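Local coordinates for protein ZmpA Glycopeptidase (Clostridium perfringens, PDB 6XSX) that acts as a glycopeptidase, an M60-family metalloprotease whose catalytic module, one part of a longer protein, is contained in this chain, at residues Q46-T51 with V77-D82; V119-N124 with K185-V190; K488-T493 with F498-A503. All blocks are in the same frame, centred on the assembly; numbering follows the deposited sequence.

Contacts 1 and 2 belong to one buried region of the M60 peptidase domain, their centres about 4 Å apart: contact 1 joins strands 49-56 and 75-80, and contact 2 sets out from strand 117-123, which lies between them. Tyr121 O meets Val77 N at 2.7 Å, a probable hydrogen bond, and the Tyr121 ring meets that of Trp48. In each, an aromatic ring touches aliphatic carbon; the lysine amine of contact 1 is held by main-chain carbonyls, whereas Tyr121 OH and Asn189 ND2 share Asp180. Contact 3, its centre about 58 Å from that of contact 1, joins two small sheets near the C-terminus; its Ile490 and Phe498 are partly exposed, beside a buried carboxylate.

Contact 1: Q46-T51 with V77-D82; sequences QDWQPT and VFKQMD
The backbones of 46-51 and 77-82 stay well apart, nearest at Trp48 and Val77, whose CA atoms are 7.6 Å from each other, and the side chains of these two residues span the interval. Val77 meets the indole at about a right angle. With CG1 anti to the backbone N (chi1 177°) and CG2 beside it, both methyls turn to one side of the indole. CG1 lies over the five-membered ring, 4.2 Å from the centroid and 25° off the normal, a CH-pi contact; CG2 sits nearer the NE1-CD1 rim, 3.9 Å from Trp48 NE1. Gln46 CB lies against the opposite face, also toward the rim. Lys79 adds its CG, 4.2 Å from Trp48 CZ3 and oblique to the ring. From there its chain turns away, and NZ bonds to Gln80 O at 2.8 Å and also to Asn86 O, so the aliphatic part packs while the ammonium is held by carbonyls. Gln49 folds back on its own segment: NE2 donates to Asp47 O at 3.1 Å, approaching from above the carbonyl plane, while OE1 is bonded to Arg239, which also donates to Trp48 O. Strands 49-56 and 75-80 are not neighbours; strand 117-123 runs between them, bonded through its backbone to Val77 and Lys79 on one side and to Gln49 on the other. The Trp48 ring meets that of Tyr121 on this middle strand, their planes nearly parallel, with Ile241 of strand 240-244 and Asp88 of strand 88-91 also against its side chain.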
loop_
_atom_site.group_PDB
_atom_site.type_symbol
_atom_site.label_atom_id
_atom_site.label_comp_id
_atom_site.label_asym_id
_atom_site.label_seq_id
_atom_site.Cartn_x
_atom_site.Cartn_y
_atom_site.Cartn_z
ATOM N N GLN A 46 5.976 -4.621 13.746
ATOM C CA GLN A 46 5.765 -5.109 15.102
ATOM C C GLN A 46 5.165 -6.514 15.031
ATOM O O GLN A 46 4.862 -7.019 13.950
ATOM C CB GLN A 46 4.833 -4.176 15.882
ATOM C CG GLN A 46 5.159 -2.692 15.734
ATOM C CD GLN A 46 6.580 -2.367 16.136
ATOM O OE1 GLN A 46 7.363 -1.824 15.349
ATOM N NE2 GLN A 46 6.937 -2.726 17.356
ATOM N N ASP A 47 4.995 -7.141 16.197
ATOM C CA ASP A 47 4.406 -8.466 16.254
ATOM C C ASP A 47 3.550 -8.595 17.511
ATOM O O ASP A 47 3.553 -9.646 18.156
ATOM C CB ASP A 47 5.490 -9.539 16.201
ATOM C CG ASP A 47 4.927 -10.914 15.911
ATOM O OD1 ASP A 47 3.830 -10.991 15.310
ATOM O OD2 ASP A 47 5.595 -11.893 16.275
ATOM N N TRP A 48 2.805 -7.523 17.822
ATOM C CA TRP A 48 1.911 -7.476 18.964
ATOM C C TRP A 48 0.876 -8.601 18.900
ATOM O O TRP A 48 0.248 -8.802 17.862
ATOM C CB TRP A 48 1.201 -6.120 19.030
ATOM C CG TRP A 48 2.116 -4.947 19.163
ATOM C CD1 TRP A 48 3.451 -4.948 19.462
ATOM C CD2 TRP A 48 1.729 -3.575 19.058
ATOM N NE1 TRP A 48 3.923 -3.666 19.521
ATOM C CE2 TRP A 48 2.888 -2.802 19.284
ATOM C CE3 TRP A 48 0.515 -2.934 18.810
ATOM C CZ2 TRP A 48 2.870 -1.410 19.238
ATOM C CZ3 TRP A 48 0.500 -1.559 18.757
ATOM C CH2 TRP A 48 1.661 -0.812 18.972
ATOM N N GLN A 49 0.682 -9.280 20.043
ATOM C CA GLN A 49 -0.260 -10.392 20.156
ATOM C C GLN A 49 -1.281 -10.093 21.250
ATOM O O GLN A 49 -0.955 -9.414 22.226
ATOM C CB GLN A 49 0.472 -11.716 20.364
ATOM C CG GLN A 49 1.466 -12.042 19.251
ATOM C CD GLN A 49 0.836 -12.128 17.880
ATOM O OE1 GLN A 49 -0.258 -12.651 17.708
ATOM N NE2 GLN A 49 1.533 -11.621 16.880
ATOM N N PRO A 50 -2.554 -10.534 21.063
ATOM C CA PRO A 50 -3.676 -10.141 21.921
ATOM C C PRO A 50 -3.610 -10.628 23.365
ATOM O O PRO A 50 -3.111 -11.726 23.625
ATOM C CB PRO A 50 -4.897 -10.825 21.277
ATOM C CG PRO A 50 -4.312 -11.960 20.450
ATOM C CD PRO A 50 -2.982 -11.423 19.962
ATOM N N THR A 51 -4.109 -9.783 24.284
ATOM C CA THR A 51 -4.377 -10.189 25.656
ATOM C C THR A 51 -5.849 -9.979 25.989
ATOM O O THR A 51 -6.388 -10.706 26.812
ATOM C CB THR A 51 -3.504 -9.466 26.690
ATOM O OG1 THR A 51 -4.057 -8.168 26.921
ATOM C CG2 THR A 51 -2.042 -9.387 26.297
ATOM N N VAL A 77 3.300 -4.910 26.048
ATOM C CA VAL A 77 3.162 -3.614 25.409
ATOM C C VAL A 77 1.887 -2.967 25.948
ATOM O O VAL A 77 0.806 -3.552 25.851
ATOM C CB VAL A 77 3.153 -3.730 23.869
ATOM C CG1 VAL A 77 2.930 -2.379 23.191
ATOM C CG2 VAL A 77 4.433 -4.387 23.341
ATOM N N PHE A 78 2.047 -1.790 26.572
ATOM C CA PHE A 78 0.937 -0.899 26.860
ATOM C C PHE A 78 0.787 0.055 25.678
ATOM O O PHE A 78 1.769 0.659 25.238
ATOM C CB PHE A 78 1.159 -0.125 28.164
ATOM C CG PHE A 78 0.252 1.068 28.382
ATOM C CD1 PHE A 78 -1.105 0.908 28.623
ATOM C CD2 PHE A 78 0.758 2.363 28.361
ATOM C CE1 PHE A 78 -1.938 2.004 28.815
ATOM C CE2 PHE A 78 -0.074 3.458 28.551
ATOM C CZ PHE A 78 -1.422 3.281 28.782
ATOM N N LYS A 79 -0.447 0.172 25.177
ATOM C CA LYS A 79 -0.739 1.079 24.084
ATOM C C LYS A 79 -1.833 2.043 24.533
ATOM O O LYS A 79 -2.973 1.629 24.746
ATOM C CB LYS A 79 -1.085 0.278 22.818
ATOM C CG LYS A 79 -1.272 1.093 21.531
ATOM C CD LYS A 79 -2.717 1.502 21.307
ATOM C CE LYS A 79 -2.977 2.225 20.005
ATOM N NZ LYS A 79 -2.541 3.643 20.059
ATOM N N GLN A 80 -1.455 3.318 24.692
ATOM C CA GLN A 80 -2.375 4.405 24.979
ATOM C C GLN A 80 -3.190 4.702 23.722
ATOM O O GLN A 80 -2.641 4.726 22.618
ATOM C CB GLN A 80 -1.582 5.638 25.417
ATOM C CG GLN A 80 -2.320 6.965 25.241
ATOM C CD GLN A 80 -3.431 7.187 26.240
ATOM O OE1 GLN A 80 -3.212 7.170 27.456
ATOM N NE2 GLN A 80 -4.636 7.420 25.732
ATOM N N MET A 81 -4.499 4.921 23.897
ATOM C CA MET A 81 -5.404 5.188 22.781
ATOM C C MET A 81 -5.211 6.600 22.228
ATOM O O MET A 81 -4.985 7.539 22.995
ATOM C CB MET A 81 -6.875 5.022 23.198
ATOM C CG MET A 81 -7.309 3.569 23.310
ATOM S SD MET A 81 -6.935 2.661 21.789
ATOM C CE MET A 81 -8.254 3.231 20.721
ATOM N N ASP A 82 -5.318 6.720 20.893
ATOM C CA ASP A 82 -5.539 7.976 20.185
ATOM C C ASP A 82 -4.446 9.010 20.460
ATOM O O ASP A 82 -4.743 10.185 20.698
ATOM C CB ASP A 82 -6.914 8.563 20.513
ATOM C CG ASP A 82 -7.519 9.370 19.375
ATOM O OD1 ASP A 82 -6.797 9.647 18.392
ATOM O OD2 ASP A 82 -8.712 9.714 19.489
#

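Contact 2: V119-N124 with K185-V190; sequences VLYTSN and KTLVNV
Tyr121 and Leu187 are aimed at each other by their torsions: the ring of Tyr121 leaves beside its backbone N (chi1 -48°), while Leu187 sets CG anti to N (chi1 167°) and carries CD2 on in an extended line from CA. The two side chains therefore come from opposite directions, and the leucine methyl meets the hydroxyl end of the ring. Leu187 CD2 is the only atom of that residue to touch the tyrosine, 3.6 Å from Tyr121 OH and 3.7 Å from Tyr121 CZ; the methyl approaches the ring obliquely. Asn189, two residues further along the same strand, brings its amide to the hydroxyl-bearing end too, with ND2 3.8 Å from Tyr121 OH and its plane 82° from the ring. At that distance the pair is only in van der Waals contact; the polar groups bond instead to Asp180, Tyr121 OH to OD2 and Asn189 ND2 to OD1. One carboxylate thus ties the hydroxyl and the amide together, probably fixing their rotation. Strands 117-123 and 186-190 belong to the same mixed sheet of the M60 peptidase domain, separated in its order by strands 49-56, 143-149 and 179-182. Tyr121 CA and Leu187 CA are nevertheless only 10.9 Å apart, which implies that the sheet is strongly curled, probably bringing the two strands face to face across its concave side. Phe182 of strand 179-182 packs on both Tyr121 and Leu187, while the other side of strand 186-190 is backed by helix 206-224, where Thr186 meets Ser213 and Ile217, and Val188 also meets Ser213.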
loop_
_atom_site.group_PDB
_atom_site.type_symbol
_atom_site.label_atom_id
_atom_site.label_comp_id
_atom_site.label_asym_id
_atom_site.label_seq_id
_atom_site.Cartn_x
_atom_site.Cartn_y
_atom_site.Cartn_z
ATOM N N VAL A 119 -4.582 -0.485 26.262
ATOM C CA VAL A 119 -4.699 -1.933 26.219
ATOM C C VAL A 119 -3.302 -2.560 26.289
ATOM O O VAL A 119 -2.290 -1.876 26.107
ATOM C CB VAL A 119 -5.456 -2.387 24.953
ATOM C CG1 VAL A 119 -6.862 -1.807 24.876
ATOM C CG2 VAL A 119 -4.670 -2.084 23.688
ATOM N N LEU A 120 -3.274 -3.876 26.557
ATOM C CA LEU A 120 -2.047 -4.649 26.655
ATOM C C LEU A 120 -1.998 -5.642 25.503
ATOM O O LEU A 120 -2.991 -6.314 25.219
ATOM C CB LEU A 120 -1.962 -5.406 27.993
ATOM C CG LEU A 120 -2.109 -4.583 29.278
ATOM C CD1 LEU A 120 -2.056 -5.495 30.492
ATOM C CD2 LEU A 120 -1.034 -3.509 29.392
ATOM N N TYR A 121 -0.817 -5.701 24.870
ATOM C CA TYR A 121 -0.429 -6.759 23.955
ATOM C C TYR A 121 0.847 -7.425 24.471
ATOM O O TYR A 121 1.550 -6.867 25.317
ATOM C CB TYR A 121 -0.167 -6.184 22.561
ATOM C CG TYR A 121 -1.230 -5.248 22.031
ATOM C CD1 TYR A 121 -2.515 -5.697 21.763
ATOM C CD2 TYR A 121 -0.943 -3.911 21.788
ATOM C CE1 TYR A 121 -3.493 -4.845 21.274
ATOM C CE2 TYR A 121 -1.904 -3.044 21.288
ATOM C CZ TYR A 121 -3.179 -3.517 21.025
ATOM O OH TYR A 121 -4.129 -2.663 20.549
ATOM N N THR A 122 1.139 -8.622 23.950
ATOM C CA THR A 122 2.403 -9.274 24.241
ATOM C C THR A 122 3.319 -9.152 23.029
ATOM O O THR A 122 2.866 -9.116 21.879
ATOM C CB THR A 122 2.237 -10.748 24.648
ATOM O OG1 THR A 122 1.758 -11.503 23.536
ATOM C CG2 THR A 122 1.284 -10.941 25.807
ATOM N N SER A 123 4.616 -9.083 23.335
ATOM C CA SER A 123 5.678 -9.163 22.354
ATOM C C SER A 123 6.669 -10.202 22.862
ATOM O O SER A 123 7.110 -10.109 24.012
ATOM C CB SER A 123 6.333 -7.823 22.188
ATOM O OG SER A 123 7.481 -7.940 21.368
ATOM N N ASN A 124 6.969 -11.201 22.022
ATOM C CA ASN A 124 7.865 -12.272 22.421
ATOM C C ASN A 124 8.902 -12.489 21.326
ATOM O O ASN A 124 8.835 -13.478 20.599
ATOM C CB ASN A 124 7.121 -13.573 22.730
ATOM C CG ASN A 124 7.998 -14.575 23.452
ATOM O OD1 ASN A 124 8.907 -14.187 24.183
ATOM N ND2 ASN A 124 7.751 -15.855 23.232
ATOM N N LYS A 185 -2.934 -11.709 10.310
ATOM C CA LYS A 185 -1.732 -10.959 9.974
ATOM C C LYS A 185 -1.845 -9.497 10.385
ATOM O O LYS A 185 -0.898 -8.749 10.188
ATOM C CB LYS A 185 -1.411 -11.059 8.474
ATOM C CG LYS A 185 -1.091 -12.458 7.946
ATOM C CD LYS A 185 0.125 -13.138 8.563
ATOM C CE LYS A 185 1.441 -12.463 8.219
ATOM N NZ LYS A 185 2.603 -13.319 8.559
ATOM N N THR A 186 -3.001 -9.071 10.921
ATOM C CA THR A 186 -3.185 -7.646 11.164
ATOM C C THR A 186 -3.880 -7.363 12.490
ATOM O O THR A 186 -4.476 -8.254 13.117
ATOM C CB THR A 186 -3.964 -6.940 10.043
ATOM O OG1 THR A 186 -5.357 -7.106 10.315
ATOM C CG2 THR A 186 -3.628 -7.427 8.647
ATOM N N LEU A 187 -3.791 -6.083 12.872
ATOM C CA LEU A 187 -4.559 -5.480 13.951
ATOM C C LEU A 187 -5.227 -4.212 13.420
ATOM O O LEU A 187 -4.596 -3.390 12.746
ATOM C CB LEU A 187 -3.648 -5.178 15.152
ATOM C CG LEU A 187 -4.229 -4.259 16.234
ATOM C CD1 LEU A 187 -5.526 -4.820 16.810
ATOM C CD2 LEU A 187 -3.221 -4.001 17.352
ATOM N N VAL A 188 -6.530 -4.097 13.690
ATOM C CA VAL A 188 -7.261 -2.860 13.463
ATOM C C VAL A 188 -7.735 -2.351 14.826
ATOM O O VAL A 188 -8.512 -3.017 15.508
ATOM C CB VAL A 188 -8.444 -3.070 12.490
ATOM C CG1 VAL A 188 -9.350 -1.848 12.414
ATOM C CG2 VAL A 188 -7.978 -3.472 11.095
ATOM N N ASN A 189 -7.260 -1.153 15.191
ATOM C CA ASN A 189 -7.482 -0.536 16.489
ATOM C C ASN A 189 -8.287 0.746 16.290
ATOM O O ASN A 189 -7.795 1.678 15.652
ATOM C CB ASN A 189 -6.136 -0.243 17.163
ATOM C CG ASN A 189 -6.239 0.649 18.384
ATOM O OD1 ASN A 189 -6.060 1.866 18.289
ATOM N ND2 ASN A 189 -6.520 0.048 19.530
ATOM N N VAL A 190 -9.505 0.777 16.859
ATOM C CA VAL A 190 -10.430 1.903 16.776
ATOM C C VAL A 190 -11.086 2.089 18.145
ATOM O O VAL A 190 -10.746 1.376 19.089
ATOM C CB VAL A 190 -11.519 1.667 15.707
ATOM C CG1 VAL A 190 -10.980 1.695 14.283
ATOM C CG2 VAL A 190 -12.305 0.385 15.973
#

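Contact 3: K488-T493 with F498-A503; sequences KTIGFT and FVDHGA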
loop_
_atom_site.group_PDB
_atom_site.type_symbol
_atom_site.label_atom_id
_atom_site.label_comp_id
_atom_site.label_asym_id
_atom_site.label_seq_id
_atom_site.Cartn_x
_atom_site.Cartn_y
_atom_site.Cartn_z
ATOM N N LYS A 488 6.534 13.771 -38.641
ATOM C CA LYS A 488 7.038 13.807 -37.273
ATOM C C LYS A 488 5.883 13.596 -36.291
ATOM O O LYS A 488 4.834 14.219 -36.421
ATOM C CB LYS A 488 7.779 15.125 -37.019
ATOM N N THR A 489 6.085 12.714 -35.305
ATOM C CA THR A 489 5.118 12.474 -34.242
ATOM C C THR A 489 4.962 13.750 -33.418
ATOM O O THR A 489 5.952 14.285 -32.923
ATOM C CB THR A 489 5.581 11.328 -33.332
ATOM O OG1 THR A 489 5.977 10.230 -34.153
ATOM C CG2 THR A 489 4.518 10.865 -32.358
ATOM N N ILE A 490 3.725 14.242 -33.269
ATOM C CA ILE A 490 3.542 15.504 -32.567
ATOM C C ILE A 490 2.708 15.317 -31.302
ATOM O O ILE A 490 2.600 16.252 -30.516
ATOM C CB ILE A 490 2.958 16.608 -33.473
ATOM C CG1 ILE A 490 1.624 16.183 -34.094
ATOM C CG2 ILE A 490 3.974 17.046 -34.520
ATOM C CD1 ILE A 490 0.755 17.347 -34.517
ATOM N N GLY A 491 2.104 14.134 -31.117
ATOM C CA GLY A 491 1.310 13.916 -29.917
ATOM C C GLY A 491 0.770 12.492 -29.794
ATOM O O GLY A 491 0.850 11.686 -30.724
ATOM N N PHE A 492 0.225 12.212 -28.610
ATOM C CA PHE A 492 -0.586 11.040 -28.339
ATOM C C PHE A 492 -1.572 11.398 -27.239
ATOM O O PHE A 492 -1.177 11.916 -26.196
ATOM C CB PHE A 492 0.259 9.861 -27.849
ATOM C CG PHE A 492 -0.537 8.617 -27.534
ATOM C CD1 PHE A 492 -1.154 8.456 -26.300
ATOM C CD2 PHE A 492 -0.663 7.599 -28.469
ATOM C CE1 PHE A 492 -1.881 7.308 -26.006
ATOM C CE2 PHE A 492 -1.387 6.450 -28.176
ATOM C CZ PHE A 492 -1.993 6.305 -26.946
ATOM N N THR A 493 -2.849 11.091 -27.481
ATOM C CA THR A 493 -3.866 11.352 -26.485
ATOM C C THR A 493 -4.686 10.088 -26.281
ATOM O O THR A 493 -4.931 9.340 -27.234
ATOM C CB THR A 493 -4.764 12.526 -26.893
ATOM O OG1 THR A 493 -5.690 12.695 -25.819
ATOM C CG2 THR A 493 -5.509 12.283 -28.188
ATOM N N PHE A 498 -7.594 15.765 -30.267
ATOM C CA PHE A 498 -6.273 16.357 -30.119
ATOM C C PHE A 498 -6.229 17.722 -30.801
ATOM O O PHE A 498 -6.597 17.837 -31.969
ATOM C CB PHE A 498 -5.211 15.476 -30.776
ATOM C CG PHE A 498 -3.815 16.044 -30.707
ATOM C CD1 PHE A 498 -3.076 15.972 -29.533
ATOM C CD2 PHE A 498 -3.240 16.659 -31.811
ATOM C CE1 PHE A 498 -1.795 16.505 -29.463
ATOM C CE2 PHE A 498 -1.958 17.191 -31.745
ATOM C CZ PHE A 498 -1.236 17.110 -30.572
ATOM N N VAL A 499 -5.733 18.742 -30.083
ATOM C CA VAL A 499 -5.579 20.067 -30.666
ATOM C C VAL A 499 -4.108 20.313 -30.999
ATOM O O VAL A 499 -3.247 20.316 -30.116
ATOM C CB VAL A 499 -6.160 21.191 -29.785
ATOM C CG1 VAL A 499 -5.730 22.559 -30.299
ATOM C CG2 VAL A 499 -7.679 21.124 -29.674
ATOM N N ASP A 500 -3.844 20.533 -32.291
ATOM C CA ASP A 500 -2.521 20.884 -32.781
ATOM C C ASP A 500 -2.401 22.408 -32.847
ATOM O O ASP A 500 -2.933 23.038 -33.762
ATOM C CB ASP A 500 -2.232 20.215 -34.129
ATOM C CG ASP A 500 -0.857 20.529 -34.694
ATOM O OD1 ASP A 500 0.009 20.994 -33.920
ATOM O OD2 ASP A 500 -0.658 20.298 -35.899
ATOM N N HIS A 501 -1.685 22.970 -31.862
ATOM C CA HIS A 501 -1.498 24.401 -31.696
ATOM C C HIS A 501 -0.323 24.903 -32.535
ATOM O O HIS A 501 -0.037 26.095 -32.519
ATOM C CB HIS A 501 -1.182 24.729 -30.229
ATOM C CG HIS A 501 -2.262 24.427 -29.246
ATOM N ND1 HIS A 501 -2.281 23.259 -28.503
ATOM C CD2 HIS A 501 -3.328 25.149 -28.843
ATOM C CE1 HIS A 501 -3.323 23.269 -27.697
ATOM N NE2 HIS A 501 -3.980 24.420 -27.887
ATOM N N GLY A 502 0.366 23.995 -33.242
ATOM C CA GLY A 502 1.643 24.319 -33.865
ATOM C C GLY A 502 1.699 24.010 -35.361
ATOM O O GLY A 502 2.711 23.504 -35.846
ATOM N N ALA A 503 0.626 24.351 -36.088
ATOM C CA ALA A 503 0.565 24.136 -37.528
ATOM C C ALA A 503 0.541 25.473 -38.271
ATOM O O ALA A 503 -0.285 26.336 -37.970
ATOM C CB ALA A 503 -0.629 23.277 -37.873
#
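Asp500 OD2 is gripped from outside the two segments by Arg485 NH1 in a salt bridge and by Tyr511 OH in a hydrogen bond, while Ile490 CD1 rests 3.6 Å from this same Asp500 OD2. These two partners probably fix the group's rotation, and the arginine would be expected to stabilise its negative charge. The other oxygen, OD1, takes the backbone N of the poorly ordered Gly502 at 3.1 Å with an N-H...O angle of 156°, an Asx turn. Ile490 reaches the acid because chi1 of 57° tucks CG1 between the backbone N and the carbonyl carbon, setting CD1 over one face of the carboxylate, the Gly502 N-H approaching from the other; the two side chains cross at about a right angle. The same methyl lies 3.9 Å from Phe498 CE2 and so joins the ring to the acid. Gly491, with no side chain in the way, brings its CA 4.1 Å from Phe498 CE1; CD1 and CA both approach the ring obliquely. At the far end Thr493 CG2 stands 4.1 Å from Phe498 CB, while its OG1 turns to Glu323 and Thr495. Two residues, Ile490 and Gly491, pair with the single Ile483 of strand 478-485, a classic beta bulge. Strands 488-493 and 498-500 run nearly antiparallel (163°) with axes 8.4 Å apart, yet each is the edge of a separate sheet, the first beside 478-485 and the second beside 463-470. A short connection between sheets, in a sandwich of three and four strands, is consistent with a fibronectin type III-like fold.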